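Local atomic coordinates of putative glycosyltransferase (Mannosyltransferase) involved in glycosylating the PBCV-1 major capsid protein (Paramecium bursaria Chlorella virus 1, PDB entry 2P6W), a protein that probably transfers a sugar from a UDP-sugar donor, with manganese at the site, in glycosylating the major capsid protein of the virus. Residues I8-H14 with Y38-E44; Y32-Y38 with N89-T95; N104-T109 with V161-G167. One frame throughout, in Å; residues are numbered along the deposited sequence.

Contact 1: residues I8-H14 with Y38-E44; sequences ITILSGH and YNFYYEE
Two extended strands, 8-13 and 39-43, run side by side, their axes 4.4 Å apart at closest and 15° off parallel, with T9 opposite N39 and G13 opposite E43. Y38 uses an m rotamer to set CD1 3.7 Å from I8 CB. The ladder starts at N39: its N donates to I8 O (3.0 Å) and its O accepts from I10 N (2.9 Å). T9 OG1 makes a weak 3.0 Å hydrogen bond with N39 OD1 and also bonds T73 OG1. Y41 N reaches I10 O (2.9 Å) and Y41 O takes S12 N (3.1 Å). Y42 (chi1 t) lays its ring over G13, with G13 CA 3.8 Å from the Y42 ring centroid (CH-pi). E43 N bonds S12 O (2.9 Å), E43 O receives H14 N (3.1 Å), and E43 OE1 accepts from Y41 OH at 2.6 Å, while E43 OE2 bonds S45 OG. N39, Y41 and E43 share one face with T9 and L11; F40 and Y42 the other with I10 and S12. This is the parallel pair of a beta-alpha-beta unit in the GT-A-type N-terminal domain of a longer protein, with G13 of the UDP site at its C-terminal end.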
loop_
_atom_site.group_PDB
_atom_site.type_symbol
_atom_site.label_atom_id
_atom_site.label_comp_id
_atom_site.label_asym_id
_atom_site.label_seq_id
_atom_site.Cartn_x
_atom_site.Cartn_y
_atom_site.Cartn_z
ATOM N N ILE A 8 5.102 13.633 0.424
ATOM C CA ILE A 8 4.678 12.228 0.399
ATOM C C ILE A 8 5.889 11.307 0.430
ATOM O O ILE A 8 6.861 11.548 -0.288
ATOM C CB ILE A 8 3.849 11.953 -0.860
ATOM C CG1 ILE A 8 2.530 12.721 -0.784
ATOM C CG2 ILE A 8 3.596 10.427 -1.067
ATOM C CD1 ILE A 8 1.824 12.871 -2.136
ATOM N N THR A 9 5.823 10.256 1.258
ATOM C CA THR A 9 6.831 9.201 1.274
ATOM C C THR A 9 6.143 7.912 0.878
ATOM O O THR A 9 5.205 7.481 1.555
ATOM C CB THR A 9 7.430 9.021 2.683
ATOM O OG1 THR A 9 8.185 10.192 3.022
ATOM C CG2 THR A 9 8.339 7.781 2.772
ATOM N N ILE A 10 6.575 7.319 -0.227
ATOM C CA ILE A 10 6.062 6.013 -0.605
ATOM C C ILE A 10 6.954 4.989 0.052
ATOM O O ILE A 10 8.181 5.137 0.042
ATOM C CB ILE A 10 6.030 5.822 -2.137
ATOM C CG1 ILE A 10 5.228 6.970 -2.763
ATOM C CG2 ILE A 10 5.463 4.422 -2.504
ATOM C CD1 ILE A 10 4.975 6.857 -4.243
ATOM N N LEU A 11 6.335 3.964 0.621
ATOM C CA LEU A 11 7.097 2.889 1.258
ATOM C C LEU A 11 6.609 1.531 0.800
ATOM O O LEU A 11 5.433 1.335 0.481
ATOM C CB LEU A 11 7.075 2.982 2.792
ATOM C CG LEU A 11 5.700 2.915 3.455
ATOM C CD1 LEU A 11 5.766 2.147 4.761
ATOM C CD2 LEU A 11 5.164 4.306 3.708
ATOM N N SER A 12 7.546 0.584 0.793
ATOM C CA SER A 12 7.240 -0.795 0.454
ATOM C C SER A 12 8.365 -1.640 0.992
ATOM O O SER A 12 9.203 -1.151 1.778
ATOM C CB SER A 12 7.128 -0.961 -1.066
ATOM O OG SER A 12 6.605 -2.241 -1.428
ATOM N N GLY A 13 8.411 -2.895 0.563
ATOM C CA GLY A 13 9.513 -3.768 0.966
ATOM C C GLY A 13 9.298 -5.140 0.410
ATOM O O GLY A 13 8.178 -5.482 0.019
ATOM N N HIS A 14 10.375 -5.924 0.360
ATOM C CA HIS A 14 10.293 -7.324 -0.058
ATOM C C HIS A 14 11.544 -8.052 0.360
ATOM O O HIS A 14 12.630 -7.483 0.351
ATOM C CB HIS A 14 10.126 -7.481 -1.566
ATOM C CG HIS A 14 9.621 -8.835 -1.956
ATOM N ND1 HIS A 14 8.277 -9.140 -2.013
ATOM C CD2 HIS A 14 10.281 -9.984 -2.248
ATOM C CE1 HIS A 14 8.130 -10.409 -2.353
ATOM N NE2 HIS A 14 9.331 -10.946 -2.491
ATOM N N TYR A 38 9.001 12.693 -4.470
ATOM C CA TYR A 38 8.528 11.994 -3.272
ATOM C C TYR A 38 9.676 11.244 -2.638
ATOM O O TYR A 38 10.607 10.832 -3.324
ATOM C CB TYR A 38 7.421 10.984 -3.600
ATOM C CG TYR A 38 6.253 11.520 -4.383
ATOM C CD1 TYR A 38 5.640 12.726 -4.037
ATOM C CD2 TYR A 38 5.702 10.780 -5.434
ATOM C CE1 TYR A 38 4.528 13.213 -4.752
ATOM C CE2 TYR A 38 4.598 11.264 -6.159
ATOM C CZ TYR A 38 4.015 12.483 -5.813
ATOM O OH TYR A 38 2.928 12.965 -6.513
ATOM N N ASN A 39 9.603 11.019 -1.323
ATOM C CA ASN A 39 10.604 10.178 -0.665
ATOM C C ASN A 39 10.227 8.734 -0.933
ATOM O O ASN A 39 9.057 8.439 -1.159
ATOM C CB ASN A 39 10.623 10.396 0.851
ATOM C CG ASN A 39 10.786 11.854 1.241
ATOM O OD1 ASN A 39 9.980 12.408 2.020
ATOM N ND2 ASN A 39 11.807 12.496 0.693
ATOM N N PHE A 40 11.216 7.847 -0.919
ATOM C CA PHE A 40 10.993 6.430 -1.135
ATOM C C PHE A 40 11.740 5.654 -0.052
ATOM O O PHE A 40 12.952 5.835 0.105
ATOM C CB PHE A 40 11.488 6.032 -2.528
ATOM C CG PHE A 40 11.331 4.583 -2.831
ATOM C CD1 PHE A 40 10.084 3.972 -2.759
ATOM C CD2 PHE A 40 12.438 3.816 -3.188
ATOM C CE1 PHE A 40 9.935 2.599 -3.040
ATOM C CE2 PHE A 40 12.303 2.449 -3.476
ATOM C CZ PHE A 40 11.051 1.851 -3.414
ATOM N N TYR A 41 10.999 4.847 0.715
ATOM C CA TYR A 41 11.578 3.963 1.727
ATOM C C TYR A 41 11.287 2.529 1.343
ATOM O O TYR A 41 10.131 2.176 1.098
ATOM C CB TYR A 41 11.034 4.211 3.159
ATOM C CG TYR A 41 11.749 3.307 4.123
ATOM C CD1 TYR A 41 12.977 3.672 4.662
ATOM C CD2 TYR A 41 11.254 2.036 4.411
ATOM C CE1 TYR A 41 13.679 2.814 5.492
ATOM C CE2 TYR A 41 11.938 1.171 5.250
ATOM C CZ TYR A 41 13.168 1.563 5.774
ATOM O OH TYR A 41 13.895 0.722 6.592
ATOM N N TYR A 42 12.328 1.691 1.308
ATOM C CA TYR A 42 12.140 0.279 0.939
ATOM C C TYR A 42 12.791 -0.656 1.946
ATOM O O TYR A 42 14.004 -0.565 2.182
ATOM C CB TYR A 42 12.741 0.034 -0.443
ATOM C CG TYR A 42 12.296 -1.240 -1.093
ATOM C CD1 TYR A 42 11.033 -1.334 -1.693
ATOM C CD2 TYR A 42 13.130 -2.363 -1.130
ATOM C CE1 TYR A 42 10.622 -2.542 -2.307
ATOM C CE2 TYR A 42 12.736 -3.538 -1.743
ATOM C CZ TYR A 42 11.486 -3.627 -2.331
ATOM O OH TYR A 42 11.089 -4.797 -2.952
ATOM N N GLU A 43 12.000 -1.545 2.550
ATOM C CA GLU A 43 12.521 -2.463 3.553
ATOM C C GLU A 43 13.031 -3.742 2.894
ATOM O O GLU A 43 12.259 -4.504 2.309
ATOM C CB GLU A 43 11.445 -2.778 4.584
ATOM C CG GLU A 43 11.945 -3.625 5.773
ATOM C CD GLU A 43 12.887 -2.836 6.693
ATOM O OE1 GLU A 43 12.680 -1.608 6.858
ATOM O OE2 GLU A 43 13.828 -3.450 7.245
ATOM N N GLU A 44 14.336 -3.966 2.996
ATOM C CA GLU A 44 14.959 -5.134 2.367
ATOM C C GLU A 44 15.292 -6.232 3.377
ATOM O O GLU A 44 15.775 -7.296 2.987
ATOM C CB GLU A 44 16.246 -4.733 1.639
ATOM C CG GLU A 44 16.071 -3.866 0.408
ATOM C CD GLU A 44 17.407 -3.354 -0.123
ATOM O OE1 GLU A 44 18.367 -4.157 -0.211
ATOM O OE2 GLU A 44 17.502 -2.154 -0.457
#

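Contact 2: residues Y32-Y38 with N89-T95; sequences YCSIHGY and NKNKPIT
The last turn of helix 20-36, ending at H36 and leaving through G37 with positive phi (82°), faces an irregular run in which N89-K92 form a type I beta turn. CA atoms come nearest at Y32-K90 (6.0 Å) and H36-P93 (6.4 Å). Three hydrogen bonds join side chains of the helix end, and of Y38 just beyond it, to the backbone of the loop: Y32 OH (chi1 t) donates to K92 O at 2.7 Å, H36 NE2 (chi1 m) to K90 O at 2.8 Å, and Y38 OH accepts from I94 N at 2.8 Å. A water 2.6 Å from Y38 OH also lies 3.1 Å from T95 OG1. The contact fastens the connection between strands 83-85 and 107-110 to the crossover helix of the beta-alpha-beta unit, away from the known binding sites. P93 CA stands over the H36 ring, 4.0 Å from its centroid, in a CH-pi contact. Among apolar pairs, I94 puts CD1 3.7 Å from Y38 CE2 and CG1 4.0 Å from Y32 CE2.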
loop_
_atom_site.group_PDB
_atom_site.type_symbol
_atom_site.label_atom_id
_atom_site.label_comp_id
_atom_site.label_asym_id
_atom_site.label_seq_id
_atom_site.Cartn_x
_atom_site.Cartn_y
_atom_site.Cartn_z
ATOM N N TYR A 32 9.343 6.472 -10.060
ATOM C CA TYR A 32 8.200 7.364 -9.911
ATOM C C TYR A 32 8.455 8.427 -8.828
ATOM O O TYR A 32 8.170 9.619 -9.018
ATOM C CB TYR A 32 6.949 6.537 -9.608
ATOM C CG TYR A 32 5.699 7.381 -9.482
ATOM C CD1 TYR A 32 5.107 7.963 -10.610
ATOM C CD2 TYR A 32 5.107 7.591 -8.229
ATOM C CE1 TYR A 32 3.956 8.756 -10.493
ATOM C CE2 TYR A 32 3.976 8.380 -8.098
ATOM C CZ TYR A 32 3.401 8.965 -9.231
ATOM O OH TYR A 32 2.276 9.752 -9.097
ATOM N N CYS A 33 9.005 8.010 -7.692
ATOM C CA CYS A 33 9.335 8.954 -6.632
ATOM C C CYS A 33 10.325 10.028 -7.095
ATOM O O CYS A 33 10.161 11.206 -6.781
ATOM C CB CYS A 33 9.877 8.223 -5.419
ATOM S SG CYS A 33 8.589 7.273 -4.572
ATOM N N SER A 34 11.327 9.611 -7.871
ATOM C CA SER A 34 12.339 10.543 -8.372
ATOM C C SER A 34 11.710 11.602 -9.290
ATOM O O SER A 34 12.111 12.771 -9.269
ATOM C CB SER A 34 13.465 9.786 -9.093
ATOM O OG SER A 34 13.065 9.374 -10.393
ATOM N N ILE A 35 10.719 11.192 -10.084
ATOM C CA ILE A 35 10.060 12.114 -11.016
ATOM C C ILE A 35 9.321 13.255 -10.305
ATOM O O ILE A 35 9.351 14.414 -10.760
ATOM C CB ILE A 35 9.144 11.358 -12.010
ATOM C CG1 ILE A 35 9.991 10.482 -12.943
ATOM C CG2 ILE A 35 8.278 12.337 -12.854
ATOM C CD1 ILE A 35 9.209 9.470 -13.767
ATOM N N HIS A 36 8.691 12.940 -9.175
ATOM C CA HIS A 36 7.811 13.890 -8.512
ATOM C C HIS A 36 8.360 14.436 -7.210
ATOM O O HIS A 36 7.708 15.253 -6.562
ATOM C CB HIS A 36 6.438 13.250 -8.292
ATOM C CG HIS A 36 5.829 12.780 -9.560
ATOM N ND1 HIS A 36 5.239 13.646 -10.460
ATOM C CD2 HIS A 36 5.817 11.559 -10.141
ATOM C CE1 HIS A 36 4.846 12.962 -11.522
ATOM N NE2 HIS A 36 5.187 11.694 -11.353
ATOM N N GLY A 37 9.538 13.965 -6.812
ATOM C CA GLY A 37 10.188 14.484 -5.614
ATOM C C GLY A 37 9.649 13.850 -4.346
ATOM O O GLY A 37 9.829 14.398 -3.255
ATOM N N TYR A 38 9.001 12.693 -4.470
ATOM C CA TYR A 38 8.528 11.994 -3.272
ATOM C C TYR A 38 9.676 11.244 -2.638
ATOM O O TYR A 38 10.607 10.832 -3.324
ATOM C CB TYR A 38 7.421 10.984 -3.600
ATOM C CG TYR A 38 6.253 11.520 -4.383
ATOM C CD1 TYR A 38 5.640 12.726 -4.037
ATOM C CD2 TYR A 38 5.702 10.780 -5.434
ATOM C CE1 TYR A 38 4.528 13.213 -4.752
ATOM C CE2 TYR A 38 4.598 11.264 -6.159
ATOM C CZ TYR A 38 4.015 12.483 -5.813
ATOM O OH TYR A 38 2.928 12.965 -6.513
ATOM N N ASN A 89 1.322 6.389 -17.068
ATOM C CA ASN A 89 0.950 7.470 -16.162
ATOM C C ASN A 89 2.026 7.931 -15.174
ATOM O O ASN A 89 1.754 8.723 -14.271
ATOM C CB ASN A 89 -0.345 7.127 -15.426
ATOM C CG ASN A 89 -1.562 7.388 -16.270
ATOM O OD1 ASN A 89 -2.546 6.654 -16.218
ATOM N ND2 ASN A 89 -1.480 8.417 -17.103
ATOM N N LYS A 90 3.255 7.467 -15.371
ATOM C CA LYS A 90 4.337 7.760 -14.434
ATOM C C LYS A 90 4.680 9.252 -14.325
ATOM O O LYS A 90 5.227 9.686 -13.309
ATOM C CB LYS A 90 5.589 6.935 -14.779
ATOM C CG LYS A 90 6.323 7.462 -16.000
ATOM C CD LYS A 90 7.659 6.738 -16.219
ATOM C CE LYS A 90 8.466 7.488 -17.268
ATOM N NZ LYS A 90 9.661 6.714 -17.698
ATOM N N ASN A 91 4.349 10.040 -15.351
ATOM C CA ASN A 91 4.616 11.477 -15.292
ATOM C C ASN A 91 3.501 12.288 -14.624
ATOM O O ASN A 91 3.541 13.523 -14.605
ATOM C CB ASN A 91 4.962 12.043 -16.682
ATOM C CG ASN A 91 6.230 11.442 -17.252
ATOM O OD1 ASN A 91 6.232 10.911 -18.366
ATOM N ND2 ASN A 91 7.317 11.512 -16.485
ATOM N N LYS A 92 2.521 11.594 -14.048
ATOM C CA LYS A 92 1.414 12.280 -13.387
ATOM C C LYS A 92 1.503 12.116 -11.876
ATOM O O LYS A 92 1.667 10.987 -11.390
ATOM C CB LYS A 92 0.075 11.750 -13.887
ATOM C CG LYS A 92 -0.192 12.026 -15.367
ATOM C CD LYS A 92 -1.457 11.333 -15.800
ATOM C CE LYS A 92 -1.799 11.613 -17.264
ATOM N NZ LYS A 92 -2.994 10.806 -17.687
ATOM N N PRO A 93 1.384 13.232 -11.124
ATOM C CA PRO A 93 1.554 13.159 -9.673
ATOM C C PRO A 93 0.346 12.530 -9.005
ATOM O O PRO A 93 -0.747 12.505 -9.580
ATOM C CB PRO A 93 1.678 14.619 -9.257
ATOM C CG PRO A 93 0.838 15.359 -10.271
ATOM C CD PRO A 93 1.065 14.605 -11.570
ATOM N N ILE A 94 0.550 12.051 -7.783
ATOM C CA ILE A 94 -0.493 11.359 -7.040
ATOM C C ILE A 94 -1.712 12.253 -6.862
ATOM O O ILE A 94 -2.852 11.787 -6.883
ATOM C CB ILE A 94 0.045 10.924 -5.660
ATOM C CG1 ILE A 94 0.986 9.715 -5.806
ATOM C CG2 ILE A 94 -1.114 10.645 -4.692
ATOM C CD1 ILE A 94 1.831 9.434 -4.550
ATOM N N THR A 95 -1.442 13.545 -6.692
ATOM C CA THR A 95 -2.467 14.546 -6.438
ATOM C C THR A 95 -3.340 14.829 -7.667
ATOM O O THR A 95 -4.379 15.490 -7.545
ATOM C CB THR A 95 -1.832 15.825 -5.861
ATOM O OG1 THR A 95 -0.687 16.176 -6.646
ATOM C CG2 THR A 95 -1.383 15.564 -4.412
HETATM O O HOH W 1 1.996 15.213 -5.561
#

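Contact 3: residues N104-T109 with V161-G167; sequences NILYHT and VFPRIPG
Y107 is the large knob of this contact. The segment N104-T109 comes in as loop and becomes strand at Y107; the partner V161-G167 is the kinked last turn of helix 153-164 and the loop after it. The backbones stay well apart, the nearest CA atoms being 7.4 Å (I105-G167), 8.4 Å (L106-I165) and 8.9 Å (Y107-F162), so side chains fill the gap, without a hydrogen bond between the segments. With chi1 m, the Y107 side chain projects into a hollow lined by V161, F162 and I165: its CE2 is 3.9 Å from V161 CG1, its CD2 3.8 Å from I165 CD1, and its CB 4.0 Å from F162 CE1. I165, chi1 p, pushes its CD1 into the notch between L106 and Y107, 4.1 Å from L106 CD1. F162, chi1 m, reaches along the strand so that CZ stops 3.6 Å from T109 OG1, which lies at the edge of the ring. At the far end G167, with positive phi (82°), places its O 3.6 Å from I105 CD1. Around this interface, helix 132-140 adds I134 against L106, Y107 and V161, and E135 OE2 is hydrogen-bonded to Y107 OH; strand 169-172, next to 107-110 in the sheet, brings Y169 to stack on F162, while strand 124-128 lies along the strand's other edge.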
loop_
_atom_site.group_PDB
_atom_site.type_symbol
_atom_site.label_atom_id
_atom_site.label_comp_id
_atom_site.label_asym_id
_atom_site.label_seq_id
_atom_site.Cartn_x
_atom_site.Cartn_y
_atom_site.Cartn_z
ATOM N N ASN A 104 -8.736 16.844 7.982
ATOM C CA ASN A 104 -9.328 15.959 8.974
ATOM C C ASN A 104 -9.103 14.474 8.669
ATOM O O ASN A 104 -9.354 13.623 9.517
ATOM C CB ASN A 104 -10.833 16.208 9.069
ATOM C CG ASN A 104 -11.464 15.532 10.276
ATOM O OD1 ASN A 104 -10.897 15.531 11.374
ATOM N ND2 ASN A 104 -12.645 14.958 10.078
ATOM N N ILE A 105 -8.665 14.164 7.452
ATOM C CA ILE A 105 -8.509 12.755 7.044
ATOM C C ILE A 105 -7.169 12.157 7.498
ATOM O O ILE A 105 -6.111 12.778 7.310
ATOM C CB ILE A 105 -8.720 12.588 5.517
ATOM C CG1 ILE A 105 -10.091 13.143 5.104
ATOM C CG2 ILE A 105 -8.597 11.107 5.107
ATOM C CD1 ILE A 105 -11.283 12.556 5.899
ATOM N N LEU A 106 -7.245 10.962 8.113
ATOM C CA LEU A 106 -6.073 10.189 8.562
ATOM C C LEU A 106 -5.758 9.013 7.636
ATOM O O LEU A 106 -4.608 8.614 7.543
ATOM C CB LEU A 106 -6.266 9.658 9.982
ATOM C CG LEU A 106 -6.338 10.654 11.145
ATOM C CD1 LEU A 106 -6.875 9.939 12.373
ATOM C CD2 LEU A 106 -5.007 11.319 11.451
ATOM N N TYR A 107 -6.773 8.460 6.966
ATOM C CA TYR A 107 -6.561 7.331 6.050
ATOM C C TYR A 107 -7.342 7.497 4.769
ATOM O O TYR A 107 -8.516 7.824 4.819
ATOM C CB TYR A 107 -7.078 6.040 6.700
ATOM C CG TYR A 107 -6.163 5.429 7.736
ATOM C CD1 TYR A 107 -5.214 4.464 7.377
ATOM C CD2 TYR A 107 -6.253 5.798 9.073
ATOM C CE1 TYR A 107 -4.357 3.905 8.326
ATOM C CE2 TYR A 107 -5.417 5.248 10.019
ATOM C CZ TYR A 107 -4.464 4.311 9.639
ATOM O OH TYR A 107 -3.631 3.764 10.599
ATOM N N HIS A 108 -6.691 7.262 3.630
ATOM C CA HIS A 108 -7.391 7.047 2.374
ATOM C C HIS A 108 -7.205 5.588 1.979
ATOM O O HIS A 108 -6.067 5.102 1.918
ATOM C CB HIS A 108 -6.822 7.953 1.280
ATOM C CG HIS A 108 -7.189 9.387 1.460
ATOM N ND1 HIS A 108 -6.386 10.284 2.124
ATOM C CD2 HIS A 108 -8.302 10.064 1.107
ATOM C CE1 HIS A 108 -6.986 11.459 2.170
ATOM N NE2 HIS A 108 -8.142 11.356 1.541
ATOM N N THR A 109 -8.322 4.883 1.779
ATOM C CA THR A 109 -8.314 3.469 1.425
ATOM C C THR A 109 -9.200 3.237 0.207
ATOM O O THR A 109 -9.842 4.175 -0.294
ATOM C CB THR A 109 -8.793 2.591 2.626
ATOM O OG1 THR A 109 -10.113 3.017 3.009
ATOM C CG2 THR A 109 -7.826 2.749 3.791
ATOM N N VAL A 161 -9.605 0.086 13.579
ATOM C CA VAL A 161 -9.227 1.505 13.499
ATOM C C VAL A 161 -10.409 2.381 13.112
ATOM O O VAL A 161 -10.734 3.361 13.796
ATOM C CB VAL A 161 -8.056 1.747 12.510
ATOM C CG1 VAL A 161 -7.784 3.231 12.347
ATOM C CG2 VAL A 161 -6.790 1.051 13.026
ATOM N N PHE A 162 -11.057 2.028 12.005
ATOM C CA PHE A 162 -12.096 2.908 11.474
ATOM C C PHE A 162 -13.207 3.265 12.493
ATOM O O PHE A 162 -13.576 4.441 12.605
ATOM C CB PHE A 162 -12.690 2.342 10.175
ATOM C CG PHE A 162 -11.822 2.547 8.950
ATOM C CD1 PHE A 162 -10.547 3.120 9.037
ATOM C CD2 PHE A 162 -12.277 2.108 7.703
ATOM C CE1 PHE A 162 -9.753 3.281 7.878
ATOM C CE2 PHE A 162 -11.493 2.264 6.568
ATOM C CZ PHE A 162 -10.246 2.857 6.652
ATOM N N PRO A 163 -13.740 2.273 13.239
ATOM C CA PRO A 163 -14.766 2.635 14.234
ATOM C C PRO A 163 -14.320 3.659 15.256
ATOM O O PRO A 163 -15.163 4.378 15.805
ATOM C CB PRO A 163 -15.073 1.306 14.919
ATOM C CG PRO A 163 -14.780 0.286 13.891
ATOM C CD PRO A 163 -13.542 0.812 13.195
ATOM N N ARG A 164 -13.013 3.745 15.488
ATOM C CA ARG A 164 -12.485 4.617 16.527
ATOM C C ARG A 164 -12.130 6.015 16.031
ATOM O O ARG A 164 -11.812 6.892 16.849
ATOM C CB ARG A 164 -11.262 3.951 17.169
ATOM C CG ARG A 164 -11.583 2.745 18.081
ATOM C CD ARG A 164 -10.313 1.979 18.451
ATOM N NE ARG A 164 -10.578 0.990 19.497
ATOM C CZ ARG A 164 -11.244 -0.145 19.310
ATOM N NH1 ARG A 164 -11.703 -0.466 18.105
ATOM N NH2 ARG A 164 -11.465 -0.969 20.336
ATOM N N ILE A 165 -12.173 6.216 14.707
ATOM C CA ILE A 165 -11.866 7.515 14.082
ATOM C C ILE A 165 -12.972 7.950 13.086
ATOM O O ILE A 165 -12.707 8.240 11.905
ATOM C CB ILE A 165 -10.442 7.534 13.441
ATOM C CG1 ILE A 165 -10.284 6.399 12.417
ATOM C CG2 ILE A 165 -9.349 7.392 14.527
ATOM C CD1 ILE A 165 -9.140 6.623 11.418
ATOM N N PRO A 166 -14.220 8.034 13.573
ATOM C CA PRO A 166 -15.325 8.358 12.682
ATOM C C PRO A 166 -15.062 9.679 11.966
ATOM O O PRO A 166 -14.620 10.658 12.591
ATOM C CB PRO A 166 -16.518 8.489 13.642
ATOM C CG PRO A 166 -15.901 8.826 14.952
ATOM C CD PRO A 166 -14.675 7.944 14.970
ATOM N N GLY A 167 -15.302 9.686 10.657
ATOM C CA GLY A 167 -15.148 10.884 9.851
ATOM C C GLY A 167 -13.730 11.197 9.410
ATOM O O GLY A 167 -13.497 12.185 8.704
#

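From the N terminus, strand 8-13 leads into helix 20-36 and then strand 39-43, and contact 1 closes this first loop by pairing the two strands. Contact 2 opens at the end of that helix, before contact 1 has closed, and shuts at 89-95, so the two cross along the chain. They share Y38 and touch in space, with C33 packing on I10 and F40, and I8 on I94. Contact 3 follows in series, closing the 51-residue excursion between 104-109 and 161-167. It touches neither of the others, its centre 22 Å from that of contact 1, yet both belong to the six-stranded sheet: contact 1 ends it at strand 39-43, contact 3 packs a helix against strand 107-110.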